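Local coordinates for prophenoloxidase b (Marsupenaeus japonicus, PDB 3WKY), which is the hemolymph-type zymogen of a type 3 copper phenoloxidase, which hydroxylates monophenols and oxidises o-diphenols, at the glycan on A:Asn456 and the interface of chains A and B. Residues are numbered along the deposited sequence; one frame, centred on the assembly and turned at random. Chains: chain A/B, Prophenoloxidase b.

Contact 1: the glycan on A:Asn456. Residues chain A 16, 28-29, 165, 456, 458-459, 472, 474. With NAG (2-acetamido-2-deoxy-beta-D-glucopyranose), chain C; NAG (2-acetamido-2-deoxy-beta-D-glucopyranose), chain D.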
ATOM      1  N   TYR A  16      -2.947 -53.819  -3.565  1.00 27.91           N
ATOM      2  CA  TYR A  16      -2.420 -53.918  -2.199  1.00 26.76           C
ATOM      3  C   TYR A  16      -0.929 -53.593  -2.053  1.00 23.47           C
ATOM      4  O   TYR A  16      -0.165 -53.691  -3.012  1.00 26.07           O
ATOM      5  CB  TYR A  16      -2.717 -55.298  -1.608  1.00 30.96           C
ATOM      6  CG  TYR A  16      -4.186 -55.531  -1.363  1.00 36.35           C
ATOM      7  CD1 TYR A  16      -5.091 -54.478  -1.426  1.00 39.40           C
ATOM      8  CD2 TYR A  16      -4.672 -56.796  -1.066  1.00 40.62           C
ATOM      9  CE1 TYR A  16      -6.440 -54.676  -1.207  1.00 47.06           C
ATOM     10  CE2 TYR A  16      -6.024 -57.004  -0.841  1.00 49.54           C
ATOM     11  CZ  TYR A  16      -6.902 -55.937  -0.916  1.00 53.15           C
ATOM     12  OH  TYR A  16      -8.248 -56.125  -0.698  1.00 63.54           O
ATOM     13  N   ARG A  28       3.772 -62.632  -0.001  1.00 50.11           N
ATOM     14  CA  ARG A  28       2.705 -62.605   0.984  1.00 43.36           C
ATOM     15  C   ARG A  28       1.444 -63.264   0.434  1.00 45.83           C
ATOM     16  O   ARG A  28       0.704 -63.914   1.170  1.00 55.27           O
ATOM     17  CB  ARG A  28       2.413 -61.158   1.397  1.00 43.23           C
ATOM     18  CG  ARG A  28       2.214 -60.947   2.891  1.00 43.41           C
ATOM     19  CD  ARG A  28       1.066 -61.773   3.401  1.00 52.16           C
ATOM     20  NE  ARG A  28       0.652 -61.405   4.750  1.00 58.38           N
ATOM     21  CZ  ARG A  28       1.078 -62.011   5.851  1.00 56.21           C
ATOM     22  NH1 ARG A  28       1.944 -63.012   5.765  1.00 56.35           N
ATOM     23  NH2 ARG A  28       0.639 -61.614   7.038  1.00 58.50           N
ATOM     24  N   LEU A  29       1.210 -63.103  -0.865  1.00 47.88           N
ATOM     25  CA  LEU A  29      -0.056 -63.517  -1.469  1.00 49.12           C
ATOM     26  C   LEU A  29       0.010 -64.816  -2.268  1.00 55.77           C
ATOM     27  O   LEU A  29      -1.010 -65.287  -2.769  1.00 45.95           O
ATOM     28  CB  LEU A  29      -0.598 -62.402  -2.368  1.00 45.26           C
ATOM     29  CG  LEU A  29      -1.791 -61.603  -1.843  1.00 55.33           C
ATOM     30  CD1 LEU A  29      -1.785 -61.534  -0.328  1.00 49.50           C
ATOM     31  CD2 LEU A  29      -1.774 -60.206  -2.432  1.00 43.57           C
ATOM     32  N   GLU A 165      -3.306 -57.957  16.719  1.00 45.61           N
ATOM     33  CA  GLU A 165      -4.146 -56.832  16.319  1.00 45.01           C
ATOM     34  C   GLU A 165      -3.879 -55.602  17.169  1.00 48.62           C
ATOM     35  O   GLU A 165      -3.659 -55.699  18.378  1.00 45.78           O
ATOM     36  CB  GLU A 165      -5.631 -57.195  16.410  1.00 38.77           C
ATOM     37  CG  GLU A 165      -6.075 -58.287  15.459  1.00 44.72           C
ATOM     38  CD  GLU A 165      -7.572 -58.520  15.506  1.00 58.06           C
ATOM     39  OE1 GLU A 165      -8.329 -57.644  15.035  1.00 50.01           O
ATOM     40  OE2 GLU A 165      -7.991 -59.577  16.023  1.00 66.95           O
ATOM     41  N   ASN A 456      -9.388 -51.806   8.211  1.00 32.76           N
ATOM     42  CA  ASN A 456      -8.134 -52.556   8.249  1.00 32.22           C
ATOM     43  C   ASN A 456      -7.108 -51.904   7.311  1.00 27.85           C
ATOM     44  O   ASN A 456      -7.249 -51.955   6.086  1.00 30.33           O
ATOM     45  CB  ASN A 456      -8.417 -54.012   7.837  1.00 31.28           C
ATOM     46  CG  ASN A 456      -7.206 -54.933   7.975  1.00 41.26           C
ATOM     47  OD1 ASN A 456      -6.063 -54.480   8.089  1.00 32.57           O
ATOM     48  ND2 ASN A 456      -7.465 -56.250   7.956  1.00 35.70           N
ATOM     49  N   SER A 458      -3.954 -52.715   6.962  1.00 32.70           N
ATOM     50  CA  SER A 458      -2.852 -53.613   6.617  1.00 27.83           C
ATOM     51  C   SER A 458      -2.854 -54.069   5.160  1.00 28.10           C
ATOM     52  O   SER A 458      -1.889 -54.655   4.683  1.00 29.50           O
ATOM     53  CB  SER A 458      -2.812 -54.799   7.579  1.00 29.08           C
ATOM     54  OG  SER A 458      -2.377 -54.363   8.854  1.00 27.79           O
ATOM     55  N   SER A 459      -3.933 -53.782   4.444  1.00 26.01           N
ATOM     56  CA  SER A 459      -3.947 -54.006   3.009  1.00 25.71           C
ATOM     57  C   SER A 459      -3.119 -52.933   2.316  1.00 27.05           C
ATOM     58  O   SER A 459      -2.679 -53.115   1.181  1.00 26.28           O
ATOM     59  CB  SER A 459      -5.382 -53.965   2.484  1.00 31.95           C
ATOM     60  OG  SER A 459      -6.107 -52.930   3.130  1.00 35.31           O
ATOM     61  N   THR A 472      -2.013 -56.857  12.314  1.00 37.69           N
ATOM     62  CA  THR A 472      -3.048 -56.084  11.630  0.89 34.79           C
ATOM     63  C   THR A 472      -3.269 -54.782  12.385  1.00 38.11           C
ATOM     64  O   THR A 472      -3.433 -54.792  13.607  1.00 38.52           O
ATOM     65  CB  THR A 472      -4.386 -56.851  11.572  0.89 40.98           C
ATOM     66  OG1 THR A 472      -4.252 -57.991  10.714  0.89 37.37           O
ATOM     67  CG2 THR A 472      -5.507 -55.953  11.039  0.89 36.74           C
ATOM     68  N   HIS A 474      -5.757 -51.712  12.811  1.00 31.06           N
ATOM     69  CA  HIS A 474      -7.064 -51.133  12.551  1.00 32.09           C
ATOM     70  C   HIS A 474      -6.989 -49.642  12.845  1.00 31.96           C
ATOM     71  O   HIS A 474      -6.301 -49.224  13.786  1.00 32.65           O
ATOM     72  CB  HIS A 474      -8.129 -51.793  13.428  1.00 38.40           C
ATOM     73  CG  HIS A 474      -8.319 -53.252  13.150  1.00 41.66           C
ATOM     74  ND1 HIS A 474      -8.970 -53.714  12.026  1.00 41.28           N
ATOM     75  CD2 HIS A 474      -7.950 -54.351  13.850  1.00 43.50           C
ATOM     76  CE1 HIS A 474      -8.988 -55.036  12.042  1.00 46.73           C
ATOM     77  NE2 HIS A 474      -8.377 -55.447  13.139  1.00 45.14           N
TER
HETATM   78  C1  NAG C   1      -6.327 -57.037   7.511  1.00 34.66           C
HETATM   79  C2  NAG C   1      -6.730 -58.488   7.790  1.00 39.03           C
HETATM   80  C3  NAG C   1      -5.652 -59.440   7.304  1.00 46.00           C
HETATM   81  C4  NAG C   1      -5.340 -59.217   5.828  1.00 44.43           C
HETATM   82  C5  NAG C   1      -5.245 -57.744   5.412  1.00 39.67           C
HETATM   83  C6  NAG C   1      -5.701 -57.642   3.958  1.00 36.19           C
HETATM   84  C7  NAG C   1      -8.102 -58.981   9.771  1.00 43.56           C
HETATM   85  C8  NAG C   1      -8.121 -59.007  11.271  1.00 47.21           C
HETATM   86  N2  NAG C   1      -6.924 -58.709   9.210  1.00 34.88           N
HETATM   87  O3  NAG C   1      -6.094 -60.767   7.510  1.00 46.73           O
HETATM   88  O4  NAG C   1      -4.109 -59.845   5.535  1.00 43.06           O
HETATM   89  O5  NAG C   1      -6.075 -56.848   6.134  1.00 32.98           O
HETATM   90  O6  NAG C   1      -4.612 -57.476   3.084  1.00 51.45           O
HETATM   91  O7  NAG C   1      -9.127 -59.197   9.127  1.00 47.41           O
HETATM   92  C1  NAG D   2      -4.289 -61.135   4.926  1.00 49.02           C
HETATM   93  C2  NAG D   2      -3.007 -61.474   4.170  1.00 55.86           C
HETATM   94  C3  NAG D   2      -3.021 -62.894   3.612  1.00 56.72           C
HETATM   95  C4  NAG D   2      -3.460 -63.887   4.679  1.00 53.70           C
HETATM   96  C5  NAG D   2      -4.757 -63.430   5.340  1.00 62.04           C
HETATM   97  C6  NAG D   2      -5.167 -64.386   6.457  1.00 53.25           C
HETATM   98  C7  NAG D   2      -1.707 -59.676   3.229  1.00 45.51           C
HETATM   99  C8  NAG D   2      -1.333 -58.867   2.022  1.00 44.10           C
HETATM  100  N2  NAG D   2      -2.746 -60.499   3.122  1.00 47.09           N
HETATM  101  O3  NAG D   2      -1.721 -63.229   3.182  1.00 50.39           O
HETATM  102  O4  NAG D   2      -3.638 -65.157   4.097  1.00 61.73           O
HETATM  103  O5  NAG D   2      -4.594 -62.133   5.882  1.00 48.06           O
HETATM  104  O6  NAG D   2      -4.130 -64.453   7.412  1.00 55.88           O
HETATM  105  O7  NAG D   2      -1.064 -59.561   4.267  1.00 49.12           O
HETATM  106  O   HOH W   1     -10.078 -56.982   7.316  1.00 42.89           O
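An N-glycosylation sequon of the form Asn-Ser-Ser begins at A:Asn456, the last residue of strand 445-456, and A:Ser458 is its hydroxyl-bearing third position. The amide nitrogen ND2 of A:Asn456 is bonded to C1 of the first NAG (chain C) at 1.5 Å, and O4 of that sugar carries C1 of the second NAG (chain D), making a chitobiose core. CG of A:Asn456 stands anti to the backbone N (chi1 -174°). Its carbonyl OD1 accepts the backbone N-H of A:Ser458 at 3.0 Å, with the donor above the carbonyl plane, an Asx-turn-like bond that should limit rotation of the glycosylated amide.

The first sugar is gripped through its acetamide. N2 of NAG (chain C) donates to the hydroxyl OG1 of A:Thr472 at 3.1 Å, a nearly straight bond (162° at H), while the CG2 methyl of the same threonine packs against C1. On the other side of the acetamide, water 1 bridges the carbonyl O7 to ND2 of A:Asn456. The acetamide methyl C8 approaches A:His474 and A:Glu165, which hold each other: NE2 of A:His474 donates to the anti lone pair of the carboxylate OE1 of A:Glu165 at 2.9 Å. A:Thr472 CG2 also lies over one face of the imidazole, toward its rim.

The second sugar is steadied by the first and by the end of helix 22-29. O3 of NAG (chain C) donates to the ring oxygen O5 of NAG (chain D) at 2.6 Å. A:Leu29 brings CD1 to 3.6 Å from the acetamide methyl C8 of NAG (chain D). A:Arg28 bends at chi2 (-59°), so that it runs alongside the acetamide with CD near C7. NE of A:Arg28, used edge-on with the acceptor in the guanidinium plane, donates to the acetamide oxygen O7 of NAG (chain D) at 2.6 Å.

Contact 2: the interface of chains A and B. Residues chain A 284-286, 288, 371-372; chain B 177, 180.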
ATOM      1  N   ARG A 284       6.882 -20.720 -11.759  1.00 14.54           N
ATOM      2  CA  ARG A 284       8.056 -20.816 -12.604  1.00 15.62           C
ATOM      3  C   ARG A 284       8.596 -22.235 -12.487  1.00 17.71           C
ATOM      4  O   ARG A 284       9.235 -22.597 -11.505  1.00 16.92           O
ATOM      5  CB  ARG A 284       9.070 -19.755 -12.213  1.00 19.13           C
ATOM      6  CG  ARG A 284       8.666 -18.417 -12.800  1.00 26.48           C
ATOM      7  CD  ARG A 284       8.743 -17.318 -11.800  1.00 30.62           C
ATOM      8  NE  ARG A 284       7.713 -17.418 -10.769  1.00 24.06           N
ATOM      9  CZ  ARG A 284       7.716 -16.647  -9.687  1.00 26.03           C
ATOM     10  NH1 ARG A 284       8.692 -15.763  -9.526  1.00 24.25           N
ATOM     11  NH2 ARG A 284       6.760 -16.758  -8.773  1.00 20.58           N
ATOM     12  N   GLU A 285       8.247 -23.050 -13.479  1.00 18.08           N
ATOM     13  CA  GLU A 285       8.555 -24.469 -13.454  1.00 16.76           C
ATOM     14  C   GLU A 285      10.031 -24.744 -13.687  1.00 19.39           C
ATOM     15  O   GLU A 285      10.814 -23.840 -14.015  1.00 20.54           O
ATOM     16  CB  GLU A 285       7.750 -25.204 -14.532  1.00 22.76           C
ATOM     17  CG  GLU A 285       6.452 -25.812 -14.037  1.00 27.16           C
ATOM     18  CD  GLU A 285       6.670 -27.042 -13.156  1.00 33.49           C
ATOM     19  OE1 GLU A 285       5.669 -27.706 -12.836  1.00 39.61           O
ATOM     20  OE2 GLU A 285       7.830 -27.347 -12.776  1.00 28.45           O
ATOM     21  N   ILE A 286      10.400 -26.003 -13.478  1.00 21.05           N
ATOM     22  CA  ILE A 286      11.681 -26.531 -13.931  1.00 19.79           C
ATOM     23  C   ILE A 286      11.328 -27.659 -14.888  1.00 21.57           C
ATOM     24  O   ILE A 286      10.764 -28.662 -14.462  1.00 24.56           O
ATOM     25  CB  ILE A 286      12.503 -27.097 -12.767  1.00 28.26           C
ATOM     26  CG1 ILE A 286      12.702 -26.025 -11.693  1.00 26.72           C
ATOM     27  CG2 ILE A 286      13.859 -27.639 -13.275  1.00 25.54           C
ATOM     28  CD1 ILE A 286      13.232 -26.563 -10.374  1.00 34.40           C
ATOM     29  N   LEU A 288      11.990 -23.928 -16.945  1.00 20.77           N
ATOM     30  CA  LEU A 288      11.265 -22.663 -16.974  1.00 20.63           C
ATOM     31  C   LEU A 288      10.283 -22.580 -18.141  1.00 22.76           C
ATOM     32  O   LEU A 288       9.229 -21.947 -18.027  1.00 18.28           O
ATOM     33  CB  LEU A 288      12.265 -21.496 -17.013  1.00 19.84           C
ATOM     34  CG  LEU A 288      11.752 -20.055 -16.971  1.00 22.35           C
ATOM     35  CD1 LEU A 288      10.949 -19.797 -15.691  1.00 22.84           C
ATOM     36  CD2 LEU A 288      12.930 -19.089 -17.073  1.00 17.77           C
ATOM     37  N   ALA A 371       8.368 -20.510  -7.286  1.00 15.60           N
ATOM     38  CA  ALA A 371       9.503 -20.443  -8.211  1.00 18.77           C
ATOM     39  C   ALA A 371      10.436 -21.643  -8.029  1.00 20.46           C
ATOM     40  O   ALA A 371      11.536 -21.694  -8.619  1.00 18.21           O
ATOM     41  CB  ALA A 371      10.262 -19.146  -8.026  1.00 17.05           C
ATOM     42  N   LYS A 372       9.998 -22.597  -7.207  1.00 19.19           N
ATOM     43  CA  LYS A 372      10.728 -23.844  -6.994  1.00 20.99           C
ATOM     44  C   LYS A 372      12.183 -23.606  -6.587  1.00 22.84           C
ATOM     45  O   LYS A 372      13.104 -24.160  -7.181  1.00 25.05           O
ATOM     46  CB  LYS A 372      10.633 -24.712  -8.249  1.00 25.31           C
ATOM     47  CG  LYS A 372       9.173 -24.977  -8.614  1.00 27.33           C
ATOM     48  CD  LYS A 372       9.031 -26.027  -9.683  1.00 35.40           C
ATOM     49  CE  LYS A 372       7.599 -26.540  -9.707  1.00 39.84           C
ATOM     50  NZ  LYS A 372       7.294 -27.316  -8.476  1.00 39.87           N
TER
ATOM     51  N   LEU B 177      17.755 -25.096  -4.506  1.00 24.36           N
ATOM     52  CA  LEU B 177      18.297 -24.984  -5.856  1.00 22.05           C
ATOM     53  C   LEU B 177      19.122 -23.708  -5.978  1.00 25.97           C
ATOM     54  O   LEU B 177      18.562 -22.614  -6.065  1.00 23.50           O
ATOM     55  CB  LEU B 177      17.142 -24.981  -6.862  1.00 26.07           C
ATOM     56  CG  LEU B 177      17.476 -24.903  -8.352  1.00 30.99           C
ATOM     57  CD1 LEU B 177      18.430 -26.024  -8.740  1.00 38.12           C
ATOM     58  CD2 LEU B 177      16.189 -24.984  -9.158  1.00 25.07           C
ATOM     59  N   ARG B 180      18.481 -20.807  -8.510  1.00 18.75           N
ATOM     60  CA  ARG B 180      17.372 -19.873  -8.324  1.00 16.95           C
ATOM     61  C   ARG B 180      17.333 -19.231  -6.945  1.00 19.72           C
ATOM     62  O   ARG B 180      16.468 -18.412  -6.672  1.00 19.34           O
ATOM     63  CB  ARG B 180      16.038 -20.573  -8.569  1.00 16.84           C
ATOM     64  CG  ARG B 180      15.960 -21.209  -9.911  1.00 19.95           C
ATOM     65  CD  ARG B 180      14.538 -21.608 -10.200  1.00 15.59           C
ATOM     66  NE  ARG B 180      14.377 -21.946 -11.609  1.00 19.49           N
ATOM     67  CZ  ARG B 180      13.216 -22.293 -12.147  1.00 23.06           C
ATOM     68  NH1 ARG B 180      12.130 -22.348 -11.381  1.00 16.94           N
ATOM     69  NH2 ARG B 180      13.148 -22.583 -13.439  1.00 20.02           N
TER
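Loops of the hemocyanin-type copper-containing domain meet across a two-fold axis, chain A supplying residues 284-286 and 371-372 and chain B the short 3-10 helix 178-180 and the loop residue just before it, B:Leu177. An arginine of chain B is gripped by main-chain carbonyls of chain A. Arthropod hemocyanins assemble as hexamers, and the deposited assembly has six copies, so the contact may well belong to the native oligomer.

Hydrogen bonds centre on B:Arg180. Its CG lies anti to its own carbonyl carbon (chi1 -56°), and the chain then runs extended from CG to NE, carrying the guanidinium in between the two chain A loops. NH1 of B:Arg180 donates to two carbonyls, O of A:Arg284 at 2.9 Å and O of A:Ala371, also at 2.9 Å, thereby tying the loops together. NH2 of B:Arg180 donates to O of A:Glu285 at 2.7 Å, a fairly straight bond (155° at H). The acceptors sit near the guanidinium plane, but the donors lie above the planes of the carbonyls, most markedly at A:Arg284 (58° out of it). Three carbonyl dipoles converging on the cation would be expected to stabilise its charge.

Within chain A, the side chain of A:Glu285 turns back so that OE2, through its anti lone pair, accepts the backbone N-H of A:Ile286 at 3.0 Å, which should brace the receiving loop. The carboxylate makes no contact with the arginine, although its charge may still help attract it. A:Ala371 CB covers the centre of the guanidinium face of A:Arg284, a side chain bent at chi2 and chi3 whose NE stays 6.6 Å from NH1 of B:Arg180.

Apolar contacts flank the polar grip. A:Ile286 slides past B:Arg180 in the opposite direction, its CG1 lying over one guanidinium face near the rim, 3.8 Å from CZ. Farther out, CD1 of A:Ile286 meets CD2 of B:Leu177 tip to tip at 3.6 Å.

The C-alpha centres of contact 1 and contact 2 lie about 40 Å apart, and the two have no residue in common. A loose link is sequence proximity: strand 165-169, at the margin of contact 1, precedes by about a dozen residues the 3-10 helix 178-180, whose copy in chain B supplies contact 2. Because the chains are copies and the interface is two-fold symmetric, each subunit carries both features, the glycan lying across elements distant in sequence within one chain and the arginine joining two chains. The chitobiose core takes no direct part in this patch; these two contacts do not show whether it touches other subunits.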